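Local coordinates for protein halorhodopsin (Halobacterium salinarum, PDB 2JAF) that probably works as a light-driven inward chloride pump of the membrane, using a bound retinal chromophore, at residues Met88-Ala96 with Ala152-Arg161. The protein carries 2 engineered substitutions. Numbering follows the deposited sequence.
Sequences MIEMPAGHA and AMTTSALLFR. With BOG (octyl beta-D-glucopyranoside), chain F.
Pro-92 lies against the start of helix 158-180: its CG is 3.6 Å from Leu-158 N and also meets Arg-161 CD, while its CB rests on the carbonyl of Thr-155. In Leu-158, CG lies anti to the backbone N (chi1 -169°), which swings the branched end toward the turn, CD2 3.5 Å from Gly-94 C and CD1 near the edge of the His-95 ring. At the strand end the methyls Ile-89 CG2 and Thr-155 CG2 are pressed to 3.3 Å, a close fit. No direct hydrogen bond joins the segments; instead one water donates to both Glu-90 O and Thr-155 O, and another links Ala-93 O to Leu-158 N. The contact thus sets the beta hairpin of strands 87-90 and 101-104, with the type II turn Pro-92 to His-95 in its connection, against the link between two helices of the seven-helix rhodopsin fold. Met-91 SD sits 3.8 Å above the centre of the Arg-161 guanidinium. That group is fixed by NH1, which donates to Thr-154 O (2.8 Å) in the guanidinium plane and to Ala-152 O from above the carbonyl plane, while NH2 reaches Glu-219 O. A leucine in place of Arg-161 would probably leave these carbonyls without their donor and the interhelical link freer to shift. Met-91 CG lies over the centre of one His-95 ring face, octyl glucoside O3 over the opposite face toward the rim; Ala-96 N donates to O3 (3.0 Å).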
ATOM      1  N   MET A  88     -17.860 -16.951   1.793  1.00 28.18           N
ATOM      2  CA  MET A  88     -19.054 -17.102   2.612  1.00 29.17           C
ATOM      3  C   MET A  88     -18.688 -16.715   4.036  1.00 27.62           C
ATOM      4  O   MET A  88     -17.697 -17.201   4.584  1.00 27.92           O
ATOM      5  CB  MET A  88     -19.559 -18.548   2.566  1.00 31.77           C
ATOM      6  CG  MET A  88     -20.050 -19.000   1.198  1.00 35.11           C
ATOM      7  SD  MET A  88     -21.372 -17.975   0.511  1.00 39.76           S
ATOM      8  CE  MET A  88     -22.642 -18.152   1.739  1.00 42.18           C
ATOM      9  N   ILE A  89     -19.477 -15.822   4.623  1.00 24.78           N
ATOM     10  CA  ILE A  89     -19.226 -15.350   5.982  1.00 24.45           C
ATOM     11  C   ILE A  89     -20.432 -15.646   6.866  1.00 23.07           C
ATOM     12  O   ILE A  89     -21.568 -15.410   6.470  1.00 20.89           O
ATOM     13  CB  ILE A  89     -18.980 -13.818   6.011  1.00 25.13           C
ATOM     14  CG1 ILE A  89     -17.930 -13.413   4.962  1.00 27.36           C
ATOM     15  CG2 ILE A  89     -18.518 -13.405   7.402  1.00 27.18           C
ATOM     16  CD1 ILE A  89     -16.554 -13.981   5.199  1.00 30.86           C
ATOM     17  N   GLU A  90     -20.184 -16.165   8.064  1.00 22.93           N
ATOM     18  CA  GLU A  90     -21.273 -16.472   8.976  1.00 24.98           C
ATOM     19  C   GLU A  90     -21.641 -15.237   9.786  1.00 22.61           C
ATOM     20  O   GLU A  90     -20.796 -14.671  10.471  1.00 22.45           O
ATOM     21  CB  GLU A  90     -20.874 -17.600   9.923  1.00 27.64           C
ATOM     22  CG  GLU A  90     -22.010 -18.059  10.815  1.00 33.10           C
ATOM     23  CD  GLU A  90     -21.634 -19.270  11.643  1.00 37.46           C
ATOM     24  OE1 GLU A  90     -21.247 -20.298  11.050  1.00 39.98           O
ATOM     25  OE2 GLU A  90     -21.728 -19.190  12.886  1.00 41.34           O
ATOM     26  N   MET A  91     -22.902 -14.824   9.716  1.00 21.88           N
ATOM     27  CA  MET A  91     -23.342 -13.644  10.457  1.00 21.09           C
ATOM     28  C   MET A  91     -23.497 -13.956  11.941  1.00 21.30           C
ATOM     29  O   MET A  91     -23.992 -15.020  12.318  1.00 20.05           O
ATOM     30  CB  MET A  91     -24.656 -13.115   9.874  1.00 23.27           C
ATOM     31  CG  MET A  91     -24.524 -12.623   8.441  1.00 23.66           C
ATOM     32  SD  MET A  91     -23.352 -11.238   8.280  1.00 24.95           S
ATOM     33  CE  MET A  91     -21.816 -12.090   7.915  1.00 26.58           C
ATOM     34  N   PRO A  92     -23.068 -13.025  12.807  1.00 21.20           N
ATOM     35  CA  PRO A  92     -23.125 -13.146  14.271  1.00 22.04           C
ATOM     36  C   PRO A  92     -24.501 -12.913  14.876  1.00 22.40           C
ATOM     37  O   PRO A  92     -25.389 -12.366  14.226  1.00 23.51           O
ATOM     38  CB  PRO A  92     -22.129 -12.089  14.733  1.00 21.95           C
ATOM     39  CG  PRO A  92     -22.356 -10.999  13.733  1.00 22.08           C
ATOM     40  CD  PRO A  92     -22.409 -11.765  12.416  1.00 22.28           C
ATOM     41  N   ALA A  93     -24.664 -13.331  16.130  1.00 23.97           N
ATOM     42  CA  ALA A  93     -25.921 -13.158  16.850  1.00 25.62           C
ATOM     43  C   ALA A  93     -26.358 -11.697  16.783  1.00 26.90           C
ATOM     44  O   ALA A  93     -25.532 -10.783  16.887  1.00 25.65           O
ATOM     45  CB  ALA A  93     -25.749 -13.584  18.304  1.00 25.80           C
ATOM     46  N   GLY A  94     -27.658 -11.481  16.616  1.00 26.44           N
ATOM     47  CA  GLY A  94     -28.170 -10.125  16.537  1.00 28.41           C
ATOM     48  C   GLY A  94     -28.448  -9.691  15.112  1.00 27.23           C
ATOM     49  O   GLY A  94     -29.329  -8.871  14.870  1.00 27.11           O
ATOM     50  N   HIS A  95     -27.689 -10.239  14.165  1.00 27.06           N
ATOM     51  CA  HIS A  95     -27.862  -9.917  12.753  1.00 26.13           C
ATOM     52  C   HIS A  95     -29.148 -10.572  12.263  1.00 28.19           C
ATOM     53  O   HIS A  95     -29.543 -11.624  12.767  1.00 27.55           O
ATOM     54  CB  HIS A  95     -26.661 -10.434  11.947  1.00 26.20           C
ATOM     55  CG  HIS A  95     -26.674 -10.030  10.504  1.00 25.87           C
ATOM     56  ND1 HIS A  95     -27.521 -10.599   9.576  1.00 26.64           N
ATOM     57  CD2 HIS A  95     -25.932  -9.119   9.828  1.00 25.54           C
ATOM     58  CE1 HIS A  95     -27.300 -10.056   8.392  1.00 27.25           C
ATOM     59  NE2 HIS A  95     -26.341  -9.155   8.516  1.00 26.71           N
ATOM     60  N   ALA A  96     -29.802  -9.946  11.289  1.00 28.21           N
ATOM     61  CA  ALA A  96     -31.048 -10.480  10.748  1.00 29.51           C
ATOM     62  C   ALA A  96     -30.886 -11.911  10.250  1.00 29.49           C
ATOM     63  O   ALA A  96     -31.838 -12.692  10.269  1.00 30.06           O
ATOM     64  CB  ALA A  96     -31.554  -9.586   9.614  1.00 30.99           C
ATOM     65  N   ALA A 152     -16.877  -6.123   7.050  1.00 20.61           N
ATOM     66  CA  ALA A 152     -17.450  -7.272   6.354  1.00 20.92           C
ATOM     67  C   ALA A 152     -16.883  -8.613   6.825  1.00 21.17           C
ATOM     68  O   ALA A 152     -17.603  -9.607   6.900  1.00 22.00           O
ATOM     69  CB  ALA A 152     -17.238  -7.123   4.848  1.00 23.72           C
ATOM     70  N   MET A 153     -15.593  -8.643   7.144  1.00 22.39           N
ATOM     71  CA  MET A 153     -14.940  -9.885   7.566  1.00 20.86           C
ATOM     72  C   MET A 153     -15.101 -10.263   9.038  1.00 22.86           C
ATOM     73  O   MET A 153     -14.845 -11.408   9.413  1.00 20.17           O
ATOM     74  CB  MET A 153     -13.445  -9.823   7.241  1.00 24.54           C
ATOM     75  CG  MET A 153     -13.132  -9.698   5.758  1.00 25.55           C
ATOM     76  SD  MET A 153     -13.709 -11.100   4.777  1.00 30.36           S
ATOM     77  CE  MET A 153     -15.322 -10.465   4.184  1.00 27.78           C
ATOM     78  N   THR A 154     -15.514  -9.310   9.871  1.00 22.27           N
ATOM     79  CA  THR A 154     -15.675  -9.568  11.301  1.00 21.20           C
ATOM     80  C   THR A 154     -16.886 -10.457  11.591  1.00 22.18           C
ATOM     81  O   THR A 154     -17.995 -10.164  11.158  1.00 22.43           O
ATOM     82  CB  THR A 154     -15.787  -8.237  12.060  1.00 22.45           C
ATOM     83  OG1 THR A 154     -14.540  -7.540  11.948  1.00 21.43           O
ATOM     84  CG2 THR A 154     -16.117  -8.471  13.541  1.00 21.60           C
ATOM     85  N   THR A 155     -16.667 -11.541  12.332  1.00 21.41           N
ATOM     86  CA  THR A 155     -17.747 -12.477  12.626  1.00 23.88           C
ATOM     87  C   THR A 155     -18.017 -12.756  14.098  1.00 24.02           C
ATOM     88  O   THR A 155     -19.030 -13.383  14.428  1.00 22.90           O
ATOM     89  CB  THR A 155     -17.472 -13.841  11.973  1.00 27.27           C
ATOM     90  OG1 THR A 155     -16.247 -14.373  12.498  1.00 29.49           O
ATOM     91  CG2 THR A 155     -17.357 -13.704  10.463  1.00 26.56           C
ATOM     92  N   SER A 156     -17.140 -12.297  14.986  1.00 22.31           N
ATOM     93  CA  SER A 156     -17.321 -12.594  16.406  1.00 22.58           C
ATOM     94  C   SER A 156     -18.510 -11.914  17.071  1.00 23.50           C
ATOM     95  O   SER A 156     -19.197 -12.528  17.893  1.00 22.81           O
ATOM     96  CB  SER A 156     -16.034 -12.289  17.191  1.00 24.44           C
ATOM     97  OG  SER A 156     -15.749 -10.900  17.215  1.00 26.05           O
ATOM     98  N   ALA A 157     -18.763 -10.656  16.719  1.00 23.49           N
ATOM     99  CA  ALA A 157     -19.877  -9.930  17.301  1.00 21.95           C
ATOM    100  C   ALA A 157     -20.386  -8.823  16.386  1.00 22.55           C
ATOM    101  O   ALA A 157     -19.607  -8.174  15.690  1.00 22.02           O
ATOM    102  CB  ALA A 157     -19.466  -9.340  18.662  1.00 25.34           C
ATOM    103  N   LEU A 158     -21.699  -8.617  16.393  1.00 20.95           N
ATOM    104  CA  LEU A 158     -22.335  -7.590  15.579  1.00 22.27           C
ATOM    105  C   LEU A 158     -21.759  -6.214  15.924  1.00 23.56           C
ATOM    106  O   LEU A 158     -21.539  -5.379  15.047  1.00 22.55           O
ATOM    107  CB  LEU A 158     -23.854  -7.606  15.818  1.00 22.80           C
ATOM    108  CG  LEU A 158     -24.744  -6.790  14.874  1.00 23.92           C
ATOM    109  CD1 LEU A 158     -24.531  -7.250  13.431  1.00 22.31           C
ATOM    110  CD2 LEU A 158     -26.211  -6.961  15.272  1.00 24.44           C
ATOM    111  N   LEU A 159     -21.505  -5.993  17.209  1.00 24.14           N
ATOM    112  CA  LEU A 159     -20.943  -4.732  17.681  1.00 22.98           C
ATOM    113  C   LEU A 159     -19.687  -4.297  16.914  1.00 22.27           C
ATOM    114  O   LEU A 159     -19.561  -3.141  16.502  1.00 21.29           O
ATOM    115  CB  LEU A 159     -20.596  -4.847  19.166  1.00 24.58           C
ATOM    116  CG  LEU A 159     -19.685  -3.745  19.720  1.00 27.86           C
ATOM    117  CD1 LEU A 159     -20.412  -2.411  19.652  1.00 29.04           C
ATOM    118  CD2 LEU A 159     -19.278  -4.072  21.153  1.00 30.98           C
ATOM    119  N   PHE A 160     -18.752  -5.220  16.734  1.00 20.64           N
ATOM    120  CA  PHE A 160     -17.514  -4.895  16.040  1.00 21.21           C
ATOM    121  C   PHE A 160     -17.700  -4.637  14.548  1.00 20.18           C
ATOM    122  O   PHE A 160     -16.979  -3.823  13.967  1.00 22.07           O
ATOM    123  CB  PHE A 160     -16.478  -5.992  16.283  1.00 19.30           C
ATOM    124  CG  PHE A 160     -16.085  -6.127  17.729  1.00 21.95           C
ATOM    125  CD1 PHE A 160     -15.488  -5.064  18.396  1.00 21.41           C
ATOM    126  CD2 PHE A 160     -16.324  -7.309  18.425  1.00 23.12           C
ATOM    127  CE1 PHE A 160     -15.133  -5.173  19.745  1.00 25.42           C
ATOM    128  CE2 PHE A 160     -15.973  -7.431  19.776  1.00 22.72           C
ATOM    129  CZ  PHE A 160     -15.379  -6.367  20.436  1.00 21.30           C
ATOM    130  N   ARG A 161     -18.662  -5.316  13.926  1.00 20.36           N
ATOM    131  CA  ARG A 161     -18.927  -5.089  12.505  1.00 20.66           C
ATOM    132  C   ARG A 161     -19.332  -3.624  12.328  1.00 20.19           C
ATOM    133  O   ARG A 161     -18.817  -2.926  11.454  1.00 20.19           O
ATOM    134  CB  ARG A 161     -20.060  -5.994  12.002  1.00 21.48           C
ATOM    135  CG  ARG A 161     -19.713  -7.475  11.928  1.00 21.11           C
ATOM    136  CD  ARG A 161     -20.896  -8.299  11.423  1.00 18.44           C
ATOM    137  NE  ARG A 161     -21.277  -7.994  10.037  1.00 20.30           N
ATOM    138  CZ  ARG A 161     -20.666  -8.486   8.961  1.00 19.30           C
ATOM    139  NH1 ARG A 161     -19.636  -9.311   9.097  1.00 21.50           N
ATOM    140  NH2 ARG A 161     -21.087  -8.161   7.742  1.00 20.35           N
TER
HETATM  141  C1  BOG F 801     -28.492  -4.195  13.405  1.00 55.99           C
HETATM  142  O1  BOG F 801     -27.335  -3.666  14.057  1.00 56.88           O
HETATM  143  C2  BOG F 801     -28.099  -5.423  12.517  1.00 55.92           C
HETATM  144  O2  BOG F 801     -27.122  -5.031  11.547  1.00 52.00           O
HETATM  145  C3  BOG F 801     -29.380  -5.988  11.826  1.00 55.97           C
HETATM  146  O3  BOG F 801     -29.053  -7.106  11.006  1.00 54.75           O
HETATM  147  C4  BOG F 801     -30.393  -6.402  12.922  1.00 57.30           C
HETATM  148  O4  BOG F 801     -31.586  -6.934  12.334  1.00 58.64           O
HETATM  149  C5  BOG F 801     -30.746  -5.165  13.814  1.00 57.60           C
HETATM  150  O5  BOG F 801     -29.516  -4.620  14.401  1.00 57.23           O
HETATM  151  C6  BOG F 801     -31.735  -5.560  14.927  1.00 59.11           C
HETATM  152  O6  BOG F 801     -31.098  -6.293  15.979  1.00 60.26           O
HETATM  153  C1' BOG F 801     -27.638  -2.537  14.876  1.00 55.32           C
HETATM  154  C2' BOG F 801     -26.393  -1.716  15.091  1.00 54.97           C
HETATM  155  C3' BOG F 801     -26.479  -0.478  14.239  1.00 54.39           C
HETATM  156  C4' BOG F 801     -25.267   0.417  14.393  1.00 54.57           C
HETATM  157  C5' BOG F 801     -25.397   1.652  13.512  1.00 54.83           C
HETATM  158  C6' BOG F 801     -24.061   2.363  13.383  1.00 54.77           C
HETATM  159  C7' BOG F 801     -24.154   3.586  12.516  1.00 54.59           C
HETATM  160  C8' BOG F 801     -22.804   4.257  12.418  1.00 54.34           C
HETATM  161  O   HOH W   1     -20.441 -15.296  13.124  1.00 37.53           O
HETATM  162  O   HOH W   2     -23.224 -10.411  18.099  1.00 24.17           O